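Local coordinates for protein angiotensin-converting enzyme (Anopheles gambiae, PDB 6S1Y) that probably cleaves peptides as a zinc-dependent metallopeptidase of the angiotensin-converting enzyme family, here with zinc and a gamma-glutamyl-glutamate ligand in its active site, at residues A[38-43]-A[47-52]; A[288-293]-A[353-358]; A[294-299]-A[398-403]; A[325-330]-A[485-490]. All blocks are in the same frame, centred on the assembly; numbering follows the deposited sequence.

From the N terminus, interaction 1 comes first: it closes the tight turn between helices 12-42 and 46-70, in series with the other three. Helix 286-299 then supplies two contacts in succession, residues 288-293 packing on the HExxH helix 349-368 (interaction 2) and residues 294-299 reaching helix 398-403 (interaction 3), their centres about 11 Å apart. Interaction 4 closes a longer loop, from 325-330 to 485-490; interactions 2, 3 and 4 all cross one another along the chain. Interactions 2 and 4 meet at the ligand, where Glu358 packs against Ala328 and Ser329. Interactions 1 and 4 also touch, through a probable hydrogen bond between Gly41 and Val325.

Interaction 1: residues A[38-43]-A[47-52]; sequences WEYGSN and FNLSKK. With NAG (2-acetamido-2-deoxy-beta-D-glucopyranose), chain B; NAG (2-acetamido-2-deoxy-beta-D-glucopyranose), chain C.
The ring of Tyr40 has Leu49 CD1 over one face, a CH-pi contact 4.1 Å from the ring centroid, and Asn48 CB at its edge in the ring plane; Lys52 CD approaches obliquely near CD2. With CG turned away from the backbone N (chi1 -178°), the Tyr40 side chain lies alongside Leu49, bringing CE1 to within 3.5 Å of Leu49 CB. On Phe47, the acetamide methyl C8 of the second N-acetylglucosamine sits over the ring centre. Tyr40, with Asn48, Leu49 and Lys52, joins two roughly antiparallel segments (axes at 154°) in a helical hairpin, helix 12-42 turning tightly into helix 46-70. The turn carries the N-glycan: Asn43 ND2 is bonded to C1 of the first sugar. Asn48 ND2 donates to Asn43 O over 2.9 Å, an almost straight bond (173°) lying in the Asn48 amide plane, and makes a weak bond of 3.2 Å to the ring oxygen O5 of that sugar. Thr45 OG1 bonds the glycan as well and accepts from Asn48 N. The Asn48 amide thus holds the carbonyl of Asn43 firmly and the sugar only weakly, fastening the turn to the second helix while the aromatic contact packs the two helices together beside it.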
# COMPACT_ATOMS: atom_id res chain seq x y z
N TRP A 38 10.11 4.11 16.02
CA TRP A 38 8.85 3.70 16.61
C TRP A 38 8.37 4.68 17.68
O TRP A 38 7.18 5.02 17.74
CB TRP A 38 8.99 2.30 17.20
CG TRP A 38 7.85 1.89 18.04
CD1 TRP A 38 7.72 2.07 19.39
CD2 TRP A 38 6.67 1.20 17.61
NE1 TRP A 38 6.53 1.53 19.82
CE2 TRP A 38 5.87 0.99 18.76
CE3 TRP A 38 6.22 0.73 16.37
CZ2 TRP A 38 4.63 0.34 18.70
CZ3 TRP A 38 4.98 0.07 16.32
CH2 TRP A 38 4.21 -0.10 17.47
N GLU A 39 9.28 5.12 18.55
CA GLU A 39 8.87 6.00 19.64
C GLU A 39 8.32 7.32 19.10
O GLU A 39 7.31 7.83 19.57
CB GLU A 39 10.04 6.24 20.59
CG GLU A 39 10.34 5.05 21.51
CD GLU A 39 9.18 4.75 22.45
OE1 GLU A 39 8.78 3.57 22.55
OE2 GLU A 39 8.67 5.71 23.07
N TYR A 40 8.98 7.87 18.09
CA TYR A 40 8.44 9.05 17.44
C TYR A 40 7.11 8.72 16.77
O TYR A 40 6.10 9.42 16.98
CB TYR A 40 9.46 9.60 16.45
CG TYR A 40 9.01 10.85 15.75
CD1 TYR A 40 8.78 12.01 16.47
CD2 TYR A 40 8.82 10.87 14.37
CE1 TYR A 40 8.36 13.16 15.84
CE2 TYR A 40 8.42 12.02 13.74
CZ TYR A 40 8.19 13.16 14.48
OH TYR A 40 7.77 14.31 13.84
N GLY A 41 7.07 7.64 15.99
CA GLY A 41 5.84 7.29 15.29
C GLY A 41 4.65 7.17 16.22
O GLY A 41 3.53 7.53 15.86
N SER A 42 4.90 6.69 17.45
CA SER A 42 3.87 6.47 18.46
C SER A 42 3.58 7.70 19.29
O SER A 42 2.59 7.73 20.03
CB SER A 42 4.30 5.36 19.43
OG SER A 42 4.75 4.24 18.70
N ASN A 43 4.43 8.73 19.18
CA ASN A 43 4.39 9.84 20.14
C ASN A 43 5.21 10.98 19.51
O ASN A 43 6.41 11.09 19.76
CB ASN A 43 4.93 9.35 21.48
CG ASN A 43 4.87 10.39 22.55
OD1 ASN A 43 4.19 11.39 22.41
ND2 ASN A 43 5.60 10.16 23.64
N PHE A 47 11.14 16.37 21.03
CA PHE A 47 12.18 15.60 21.69
C PHE A 47 12.36 14.24 21.03
O PHE A 47 13.49 13.82 20.74
CB PHE A 47 11.85 15.41 23.16
CG PHE A 47 12.81 14.50 23.87
CD1 PHE A 47 14.07 14.96 24.23
CD2 PHE A 47 12.46 13.19 24.16
CE1 PHE A 47 14.96 14.13 24.90
CE2 PHE A 47 13.35 12.36 24.81
CZ PHE A 47 14.60 12.82 25.19
N ASN A 48 11.25 13.52 20.80
CA ASN A 48 11.33 12.20 20.18
C ASN A 48 11.82 12.27 18.75
O ASN A 48 12.46 11.33 18.27
CB ASN A 48 9.97 11.51 20.24
CG ASN A 48 9.63 11.00 21.65
OD1 ASN A 48 10.49 10.93 22.52
ND2 ASN A 48 8.37 10.65 21.86
N LEU A 49 11.55 13.37 18.05
CA LEU A 49 12.10 13.53 16.71
C LEU A 49 13.62 13.63 16.76
O LEU A 49 14.31 13.00 15.95
CB LEU A 49 11.51 14.74 16.01
CG LEU A 49 12.09 15.01 14.62
CD1 LEU A 49 12.04 13.79 13.70
CD2 LEU A 49 11.32 16.16 14.01
N SER A 50 14.17 14.39 17.71
CA SER A 50 15.62 14.52 17.80
C SER A 50 16.30 13.18 18.05
O SER A 50 17.35 12.89 17.49
CB SER A 50 16.00 15.49 18.92
OG SER A 50 15.37 16.73 18.71
N LYS A 51 15.70 12.35 18.90
CA LYS A 51 16.26 11.02 19.13
C LYS A 51 16.14 10.15 17.89
O LYS A 51 17.04 9.36 17.59
CB LYS A 51 15.58 10.37 20.32
CG LYS A 51 16.32 10.59 21.63
CD LYS A 51 15.55 10.05 22.83
CE LYS A 51 14.47 9.01 22.46
NZ LYS A 51 13.89 8.35 23.67
N LYS A 52 15.04 10.29 17.14
CA LYS A 52 14.91 9.51 15.91
C LYS A 52 16.01 9.88 14.92
O LYS A 52 16.63 9.00 14.31
CB LYS A 52 13.54 9.73 15.28
CG LYS A 52 13.46 9.26 13.82
CD LYS A 52 12.05 9.41 13.25
CE LYS A 52 11.97 8.85 11.84
NZ LYS A 52 10.56 8.56 11.47
C1 NAG B . 5.75 11.03 24.77
C2 NAG B . 5.57 10.25 26.07
C3 NAG B . 6.04 11.07 27.28
C4 NAG B . 7.46 11.58 27.07
C5 NAG B . 7.51 12.35 25.75
C6 NAG B . 8.89 12.87 25.41
C7 NAG B . 3.79 8.57 26.21
C8 NAG B . 2.32 8.33 26.42
N2 NAG B . 4.18 9.84 26.23
O3 NAG B . 5.97 10.24 28.44
O4 NAG B . 7.84 12.48 28.10
O5 NAG B . 7.10 11.51 24.67
O6 NAG B . 8.84 13.81 24.35
O7 NAG B . 4.58 7.65 26.03
C1 NAG C . 8.54 11.96 29.25
C2 NAG C . 9.48 13.03 29.83
C3 NAG C . 10.16 12.53 31.10
C4 NAG C . 9.16 11.91 32.07
C5 NAG C . 8.25 10.92 31.36
C6 NAG C . 7.16 10.39 32.27
C7 NAG C . 10.60 14.67 28.37
C8 NAG C . 11.71 14.90 27.39
N2 NAG C . 10.49 13.43 28.86
O3 NAG C . 10.80 13.63 31.74
O4 NAG C . 9.88 11.23 33.09
O5 NAG C . 7.61 11.56 30.25
O6 NAG C . 6.16 9.70 31.54
O7 NAG C . 9.83 15.57 28.69

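Interaction 2: residues A[288-293]-A[353-358]; sequences KMFQMG and FVVHHE. With ZN (zinc ion), chain G; KSN ((2~{S})-2-[[(4~{S})-4-azanyl-5-oxidanyl-5-oxidanylidene-pentanoyl]amino]pentanedioic acid), chain H.
Segments 288-293 and 353-358, on helices 286-299 and 349-368, have axes 9.4 Å apart at closest approach, inclined by 51°, with Phe290 facing Val355 and Gly293 facing His356. The second helix carries the HExxH zinc-binding motif of this peptidase clan, and the contact lies on its back. Val355 does most of the packing. Both its methyls lie over the same face of the Phe290 ring: CG1, anti to the backbone N (chi1 167°), is 3.9 Å from the centroid, toward CG, CD2 and CE2, and CG2 lies toward CE1 and CZ. Met289, bent at its last torsion, brings CE to 4.1 Å from Val355 CG2, the two side chains crossing at about a right angle. His356 NE2 lies 3.9 Å from Gly293 CA. A water in the imidazole plane joins His356 NE2 to Met292 O, weakly at the carbonyl, while ND1 is hydrogen-bonded to Phe352 O, so both ring nitrogens have partners.

The following residues turn to the active site. His357 ND1 is held by Asp389 OD1, a second-shell bond that orients the ring for the metal; His361 and Glu385 complete the protein ligands. Glu358 OE2 receives a weak bond from ligand N06 and comes to 2.6 Å from ligand O14. Zinc lies 2.0 Å from His357 NE2, 1.9 Å from ligand O15 and, in a longer bond, 2.5 Å from O14.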
# COMPACT_ATOMS: atom_id res chain seq x y z
N LYS A 288 -10.21 -8.77 18.90
CA LYS A 288 -10.85 -9.89 18.23
C LYS A 288 -10.46 -9.93 16.75
O LYS A 288 -10.19 -11.00 16.20
CB LYS A 288 -12.37 -9.79 18.40
CG LYS A 288 -13.20 -10.86 17.69
CD LYS A 288 -12.92 -12.27 18.19
CE LYS A 288 -14.02 -13.25 17.73
NZ LYS A 288 -13.57 -14.69 17.78
N MET A 289 -10.37 -8.76 16.11
CA MET A 289 -10.06 -8.73 14.67
C MET A 289 -8.66 -9.27 14.40
O MET A 289 -8.47 -10.05 13.46
CB MET A 289 -10.21 -7.31 14.12
CG MET A 289 -11.65 -6.83 14.05
SD MET A 289 -11.81 -5.03 14.00
CE MET A 289 -11.26 -4.69 12.31
N PHE A 290 -7.68 -8.86 15.21
CA PHE A 290 -6.33 -9.39 15.04
C PHE A 290 -6.24 -10.87 15.41
O PHE A 290 -5.49 -11.63 14.79
CB PHE A 290 -5.35 -8.56 15.86
CG PHE A 290 -5.04 -7.22 15.26
CD1 PHE A 290 -5.84 -6.13 15.54
CD2 PHE A 290 -3.97 -7.05 14.41
CE1 PHE A 290 -5.57 -4.89 14.98
CE2 PHE A 290 -3.70 -5.83 13.85
CZ PHE A 290 -4.50 -4.74 14.14
N GLN A 291 -7.02 -11.30 16.40
CA GLN A 291 -7.06 -12.71 16.75
C GLN A 291 -7.52 -13.55 15.57
O GLN A 291 -6.93 -14.59 15.27
CB GLN A 291 -7.97 -12.92 17.96
CG GLN A 291 -7.31 -12.60 19.29
CD GLN A 291 -8.28 -12.54 20.46
OE1 GLN A 291 -9.46 -12.21 20.31
NE2 GLN A 291 -7.77 -12.84 21.65
N MET A 292 -8.52 -13.08 14.84
CA MET A 292 -8.98 -13.84 13.68
C MET A 292 -7.95 -13.85 12.55
O MET A 292 -7.83 -14.85 11.85
CB MET A 292 -10.30 -13.28 13.19
CG MET A 292 -11.41 -13.68 14.15
SD MET A 292 -12.96 -12.91 13.69
CE MET A 292 -13.29 -13.83 12.18
N GLY A 293 -7.17 -12.78 12.38
CA GLY A 293 -6.11 -12.82 11.39
C GLY A 293 -4.98 -13.73 11.81
O GLY A 293 -4.36 -14.40 10.97
N PHE A 353 -9.80 -5.80 6.57
CA PHE A 353 -8.82 -6.12 5.53
C PHE A 353 -7.48 -5.45 5.80
O PHE A 353 -6.43 -6.03 5.52
CB PHE A 353 -9.34 -5.71 4.13
CG PHE A 353 -10.53 -6.49 3.70
CD1 PHE A 353 -10.53 -7.88 3.77
CD2 PHE A 353 -11.69 -5.84 3.29
CE1 PHE A 353 -11.65 -8.60 3.41
CE2 PHE A 353 -12.81 -6.56 2.93
CZ PHE A 353 -12.80 -7.94 3.00
N VAL A 354 -7.49 -4.21 6.30
CA VAL A 354 -6.22 -3.60 6.69
C VAL A 354 -5.51 -4.47 7.73
O VAL A 354 -4.30 -4.69 7.64
CB VAL A 354 -6.44 -2.16 7.21
CG1 VAL A 354 -5.15 -1.62 7.79
CG2 VAL A 354 -6.93 -1.23 6.07
N VAL A 355 -6.27 -4.99 8.70
CA VAL A 355 -5.68 -5.89 9.70
C VAL A 355 -4.89 -6.98 9.02
O VAL A 355 -3.70 -7.19 9.32
CB VAL A 355 -6.79 -6.45 10.61
CG1 VAL A 355 -6.28 -7.61 11.47
CG2 VAL A 355 -7.33 -5.34 11.53
N HIS A 356 -5.51 -7.66 8.06
CA HIS A 356 -4.82 -8.73 7.35
C HIS A 356 -3.62 -8.22 6.56
O HIS A 356 -2.57 -8.86 6.55
CB HIS A 356 -5.80 -9.44 6.41
CG HIS A 356 -6.78 -10.30 7.12
ND1 HIS A 356 -7.92 -9.80 7.70
CD2 HIS A 356 -6.79 -11.64 7.36
CE1 HIS A 356 -8.59 -10.79 8.26
NE2 HIS A 356 -7.93 -11.91 8.07
N HIS A 357 -3.76 -7.09 5.87
CA HIS A 357 -2.62 -6.53 5.14
C HIS A 357 -1.42 -6.39 6.07
O HIS A 357 -0.30 -6.83 5.75
CB HIS A 357 -2.98 -5.16 4.54
CG HIS A 357 -1.81 -4.45 3.90
ND1 HIS A 357 -1.47 -4.62 2.58
CD2 HIS A 357 -0.91 -3.58 4.42
CE1 HIS A 357 -0.40 -3.89 2.30
NE2 HIS A 357 -0.04 -3.25 3.40
N GLU A 358 -1.64 -5.78 7.24
CA GLU A 358 -0.55 -5.55 8.19
C GLU A 358 -0.03 -6.86 8.78
O GLU A 358 1.19 -7.04 8.91
CB GLU A 358 -1.03 -4.60 9.29
CG GLU A 358 -1.50 -3.23 8.80
CD GLU A 358 -0.42 -2.47 8.03
OE1 GLU A 358 0.77 -2.73 8.26
OE2 GLU A 358 -0.78 -1.61 7.18
ZN ZN G . 1.86 -2.62 3.47
C10 KSN H . 4.99 2.46 6.11
C13 KSN H . 1.63 -0.40 4.64
C17 KSN H . -2.90 2.96 1.32
C02 KSN H . -2.75 1.44 1.36
C03 KSN H . -1.58 0.90 2.21
C04 KSN H . -1.02 1.82 3.28
C05 KSN H . -1.10 1.29 4.73
C07 KSN H . 1.46 1.09 5.01
C08 KSN H . 2.53 1.61 5.96
C09 KSN H . 3.93 1.67 5.32
N01 KSN H . -2.59 0.90 0.01
N06 KSN H . 0.09 1.01 5.54
O11 KSN H . 4.62 3.30 6.99
O12 KSN H . 6.24 2.30 5.88
O14 KSN H . 1.14 -1.27 5.41
O15 KSN H . 2.20 -0.76 3.59
O16 KSN H . -2.17 1.16 5.24
O18 KSN H . -3.57 3.51 2.24
O19 KSN H . -2.40 3.70 0.44
O HOH W 1 -9.13 -14.18 9.44

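Interaction 3: residues A[294-299]-A[398-403]; sequences DDFFTS and PKHLKK
A small aromatic cluster beside helix 381-395 joins the C-terminal part of helix 286-299 to the short helix 398-403, and a single pair of side chains, Phe296 and His400, makes this contact. The backbones stay well apart, their nearest CA atoms, those of Phe296 and His400, 10.7 Å from each other, and the gap is spanned by the two ring side chains. Each does so with CG anti to the backbone N, Phe296 at chi1 -159° and His400 at -172°. The rings meet obliquely, planes inclined by 37° and centroids 5.2 Å apart. The imidazole leads with its CE1 corner, which comes to 3.3 Å from Phe296 CE2 and 3.6 Å from Phe296 CD2. His400 ND1 is hydrogen-bonded to OD2 of Asp531, a residue outside both segments that fixes the rotation of the imidazole, would probably polarise it, and also pairs with Lys403 NZ. On the other segment, Ser299 OG donates to Phe296 O over 2.6 Å, folding its side chain back on its own helix.

Tyr533 completes the cluster, edge-to-face with His400 and also against the Phe296 ring, while Asp295 OD2 bonds its hydroxyl. Helix 381-395 packs on Phe296 through Leu391, Ser394 and Val395; the neighbouring Phe297 is directed to Leu391 and to Leu359 and Gln363 of helix 349-368.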
# COMPACT_ATOMS: atom_id res chain seq x y z
N ASP A 294 -4.67 -13.77 13.11
CA ASP A 294 -3.73 -14.74 13.65
C ASP A 294 -4.20 -16.16 13.36
O ASP A 294 -3.42 -17.00 12.89
CB ASP A 294 -3.59 -14.53 15.17
CG ASP A 294 -2.35 -15.22 15.77
OD1 ASP A 294 -1.46 -15.66 15.01
OD2 ASP A 294 -2.27 -15.31 17.02
N ASP A 295 -5.49 -16.43 13.60
CA ASP A 295 -6.04 -17.76 13.35
C ASP A 295 -5.91 -18.18 11.89
O ASP A 295 -5.64 -19.35 11.59
CB ASP A 295 -7.51 -17.81 13.76
CG ASP A 295 -8.16 -19.15 13.44
OD1 ASP A 295 -7.84 -20.16 14.13
OD2 ASP A 295 -8.99 -19.21 12.50
N PHE A 296 -6.13 -17.25 10.96
CA PHE A 296 -6.03 -17.61 9.55
C PHE A 296 -4.61 -18.07 9.24
O PHE A 296 -4.40 -19.12 8.62
CB PHE A 296 -6.45 -16.44 8.68
CG PHE A 296 -6.86 -16.83 7.28
CD1 PHE A 296 -5.95 -17.41 6.43
CD2 PHE A 296 -8.14 -16.60 6.83
CE1 PHE A 296 -6.31 -17.77 5.15
CE2 PHE A 296 -8.51 -16.95 5.54
CZ PHE A 296 -7.59 -17.54 4.71
N PHE A 297 -3.61 -17.31 9.70
CA PHE A 297 -2.22 -17.70 9.46
C PHE A 297 -1.87 -19.03 10.13
O PHE A 297 -1.16 -19.86 9.55
CB PHE A 297 -1.27 -16.60 9.95
CG PHE A 297 -1.08 -15.48 8.97
CD1 PHE A 297 -0.31 -15.66 7.82
CD2 PHE A 297 -1.64 -14.23 9.20
CE1 PHE A 297 -0.13 -14.62 6.90
CE2 PHE A 297 -1.45 -13.18 8.29
CZ PHE A 297 -0.70 -13.38 7.14
N THR A 298 -2.36 -19.26 11.35
CA THR A 298 -2.08 -20.54 12.01
C THR A 298 -2.77 -21.69 11.28
O THR A 298 -2.18 -22.77 11.11
CB THR A 298 -2.50 -20.51 13.48
OG1 THR A 298 -3.90 -20.23 13.60
CG2 THR A 298 -1.73 -19.42 14.24
N SER A 299 -3.99 -21.47 10.78
CA SER A 299 -4.65 -22.47 9.95
C SER A 299 -3.82 -22.87 8.75
O SER A 299 -4.08 -23.92 8.15
CB SER A 299 -6.01 -21.94 9.47
OG SER A 299 -5.85 -21.21 8.25
N PRO A 398 -17.76 -14.91 -0.16
CA PRO A 398 -18.93 -15.35 0.61
C PRO A 398 -18.70 -16.66 1.35
O PRO A 398 -19.12 -16.80 2.50
CB PRO A 398 -20.01 -15.49 -0.47
CG PRO A 398 -19.60 -14.55 -1.53
CD PRO A 398 -18.09 -14.62 -1.57
N LYS A 399 -18.00 -17.61 0.73
CA LYS A 399 -17.69 -18.88 1.39
C LYS A 399 -17.08 -18.65 2.78
O LYS A 399 -17.61 -19.13 3.79
CB LYS A 399 -16.74 -19.68 0.50
CG LYS A 399 -16.22 -20.95 1.10
CD LYS A 399 -15.18 -21.59 0.16
CE LYS A 399 -15.83 -22.10 -1.13
NZ LYS A 399 -14.81 -22.46 -2.15
N HIS A 400 -15.98 -17.91 2.85
CA HIS A 400 -15.28 -17.72 4.12
C HIS A 400 -16.13 -16.94 5.11
O HIS A 400 -16.21 -17.30 6.30
CB HIS A 400 -13.95 -17.02 3.89
CG HIS A 400 -13.08 -16.96 5.10
ND1 HIS A 400 -12.19 -17.95 5.43
CD2 HIS A 400 -12.99 -16.03 6.09
CE1 HIS A 400 -11.57 -17.64 6.56
NE2 HIS A 400 -12.05 -16.48 6.98
N LEU A 401 -16.75 -15.86 4.66
CA LEU A 401 -17.55 -15.04 5.58
C LEU A 401 -18.70 -15.84 6.16
O LEU A 401 -19.17 -15.54 7.26
CB LEU A 401 -18.07 -13.81 4.85
CG LEU A 401 -16.96 -12.92 4.26
CD1 LEU A 401 -17.52 -11.94 3.24
CD2 LEU A 401 -16.22 -12.20 5.41
N LYS A 402 -19.21 -16.83 5.42
CA LYS A 402 -20.24 -17.71 5.97
C LYS A 402 -19.64 -18.64 7.02
O LYS A 402 -20.18 -18.75 8.13
CB LYS A 402 -20.92 -18.49 4.84
CG LYS A 402 -22.04 -17.71 4.15
CD LYS A 402 -22.97 -18.60 3.32
CE LYS A 402 -22.47 -18.78 1.90
NZ LYS A 402 -22.89 -20.10 1.32
N LYS A 403 -18.50 -19.25 6.72
CA LYS A 403 -17.80 -20.08 7.70
C LYS A 403 -17.70 -19.38 9.06
O LYS A 403 -18.14 -19.91 10.08
CB LYS A 403 -16.39 -20.42 7.20
CG LYS A 403 -16.31 -21.60 6.26
CD LYS A 403 -14.86 -21.82 5.79
CE LYS A 403 -14.82 -22.66 4.50
NZ LYS A 403 -13.56 -22.47 3.72

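Interaction 4: residues A[325-330]-A[485-490]; sequences VCHASA and KYHVSA. With KSN ((2~{S})-2-[[(4~{S})-4-azanyl-5-oxidanyl-5-oxidanylidene-pentanoyl]amino]pentanedioic acid), chain H.
Lys485, at the N-cap position of the short helix 486-489, meets the 325-330 segment mainly through the bound ligand: its NZ donates to carboxylate O19 over 2.9 Å and also bonds Gln255 OE1. Ala328 grips the ligand from the first segment, its O accepting from N06 at 2.7 Å. Tyr486 carries the direct contact. Its ring forms an offset stack with His327, planes only 6° apart and centroids separated by 4.2 Å; His327 CB also lies over the phenol face, in a CH-pi contact. Both side chains stand with CG anti to the backbone N, which brings their faces together. Val325 CG1 reaches the phenol end, 3.8 Å from Tyr486 OH, and Ala490 CB covers the face opposite His327. The hydroxyl is hydrogen-bonded to Glu114 and receives a bond from a water that also donates to His327 O and ligand O11. His487 then turns its imidazole nearly perpendicular to that of His327 (87°), its CE1 3.4 Å from His327 NE2. His327 NE2 also comes to 3.1 Å from ligand C05, and the three rings form an aromatic cluster lining the active-site pocket.

Helix 100-119, which carries Glu114, also packs on Val325 and Ala490, while Tyr494 and Tyr497 flank His487. Beyond His327, strand 329-332 pairs antiparallel with 339-342 and packs through Ala330 on the zinc-binding helix 349-368.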
# COMPACT_ATOMS: atom_id res chain seq x y z
N VAL A 325 1.35 9.22 14.40
CA VAL A 325 1.03 8.74 13.06
C VAL A 325 0.03 7.60 13.21
O VAL A 325 0.37 6.53 13.70
CB VAL A 325 2.28 8.27 12.31
CG1 VAL A 325 1.88 7.53 11.01
CG2 VAL A 325 3.20 9.44 12.03
N CYS A 326 -1.21 7.84 12.79
CA CYS A 326 -2.22 6.79 12.82
C CYS A 326 -2.21 5.93 11.56
O CYS A 326 -2.83 4.86 11.57
CB CYS A 326 -3.61 7.39 13.02
SG CYS A 326 -4.20 7.31 14.75
N HIS A 327 -1.52 6.35 10.50
CA HIS A 327 -1.49 5.54 9.29
C HIS A 327 -0.95 4.15 9.63
O HIS A 327 0.15 4.02 10.16
CB HIS A 327 -0.64 6.21 8.22
CG HIS A 327 -0.85 5.61 6.87
ND1 HIS A 327 -1.80 6.08 5.99
CD2 HIS A 327 -0.33 4.50 6.30
CE1 HIS A 327 -1.79 5.33 4.90
NE2 HIS A 327 -0.92 4.36 5.07
N ALA A 328 -1.73 3.12 9.33
CA ALA A 328 -1.41 1.79 9.81
C ALA A 328 -0.05 1.32 9.33
O ALA A 328 0.29 1.49 8.16
CB ALA A 328 -2.48 0.79 9.35
N SER A 329 0.72 0.69 10.21
CA SER A 329 2.04 0.21 9.82
C SER A 329 2.42 -1.04 10.59
O SER A 329 1.84 -1.36 11.62
CB SER A 329 3.11 1.29 10.03
OG SER A 329 3.01 1.83 11.32
N ALA A 330 3.41 -1.74 10.07
CA ALA A 330 3.90 -2.98 10.65
C ALA A 330 5.42 -2.94 10.72
O ALA A 330 6.08 -2.70 9.70
CB ALA A 330 3.41 -4.18 9.83
N LYS A 485 -1.32 13.05 0.53
CA LYS A 485 -1.34 11.59 0.56
C LYS A 485 -0.18 11.13 1.42
O LYS A 485 0.96 11.58 1.22
CB LYS A 485 -1.26 11.02 -0.85
CG LYS A 485 -1.10 9.53 -0.95
CD LYS A 485 -2.31 8.79 -0.41
CE LYS A 485 -2.04 7.28 -0.33
NZ LYS A 485 -3.03 6.56 0.57
N TYR A 486 -0.46 10.24 2.39
CA TYR A 486 0.51 9.90 3.42
C TYR A 486 1.87 9.59 2.82
O TYR A 486 2.88 10.17 3.21
CB TYR A 486 0.03 8.69 4.28
CG TYR A 486 1.11 8.24 5.26
CD1 TYR A 486 1.40 8.98 6.40
CD2 TYR A 486 1.88 7.11 5.02
CE1 TYR A 486 2.40 8.59 7.29
CE2 TYR A 486 2.89 6.71 5.91
CZ TYR A 486 3.14 7.46 7.05
OH TYR A 486 4.12 7.10 7.94
N HIS A 487 1.90 8.66 1.86
CA HIS A 487 3.18 8.14 1.37
C HIS A 487 4.03 9.20 0.68
O HIS A 487 5.25 9.02 0.54
CB HIS A 487 2.94 6.97 0.41
CG HIS A 487 2.16 5.86 1.02
ND1 HIS A 487 0.89 6.03 1.51
CD2 HIS A 487 2.50 4.57 1.28
CE1 HIS A 487 0.46 4.89 2.02
NE2 HIS A 487 1.42 3.99 1.89
N VAL A 488 3.42 10.29 0.24
CA VAL A 488 4.19 11.38 -0.34
C VAL A 488 4.86 12.19 0.76
O VAL A 488 6.07 12.44 0.73
CB VAL A 488 3.29 12.25 -1.23
CG1 VAL A 488 4.06 13.46 -1.75
CG2 VAL A 488 2.76 11.46 -2.43
N SER A 489 4.08 12.59 1.78
CA SER A 489 4.63 13.31 2.92
C SER A 489 5.66 12.49 3.69
O SER A 489 6.55 13.07 4.33
CB SER A 489 3.52 13.70 3.90
OG SER A 489 2.86 14.89 3.54
N ALA A 490 5.56 11.15 3.67
CA ALA A 490 6.47 10.29 4.42
C ALA A 490 7.54 9.64 3.55
O ALA A 490 8.28 8.78 4.04
CB ALA A 490 5.71 9.18 5.16
C10 KSN H . 4.99 2.46 6.11
C13 KSN H . 1.63 -0.40 4.64
C17 KSN H . -2.90 2.96 1.32
C02 KSN H . -2.75 1.44 1.36
C03 KSN H . -1.58 0.90 2.21
C04 KSN H . -1.02 1.82 3.28
C05 KSN H . -1.10 1.29 4.73
C07 KSN H . 1.46 1.09 5.01
C08 KSN H . 2.53 1.61 5.96
C09 KSN H . 3.93 1.67 5.32
N01 KSN H . -2.59 0.90 0.01
N06 KSN H . 0.09 1.01 5.54
O11 KSN H . 4.62 3.30 6.99
O12 KSN H . 6.24 2.30 5.88
O14 KSN H . 1.14 -1.27 5.41
O15 KSN H . 2.20 -0.76 3.59
O16 KSN H . -2.17 1.16 5.24
O18 KSN H . -3.57 3.51 2.24
O19 KSN H . -2.40 3.70 0.44
O HOH W 2 3.12 4.63 9.13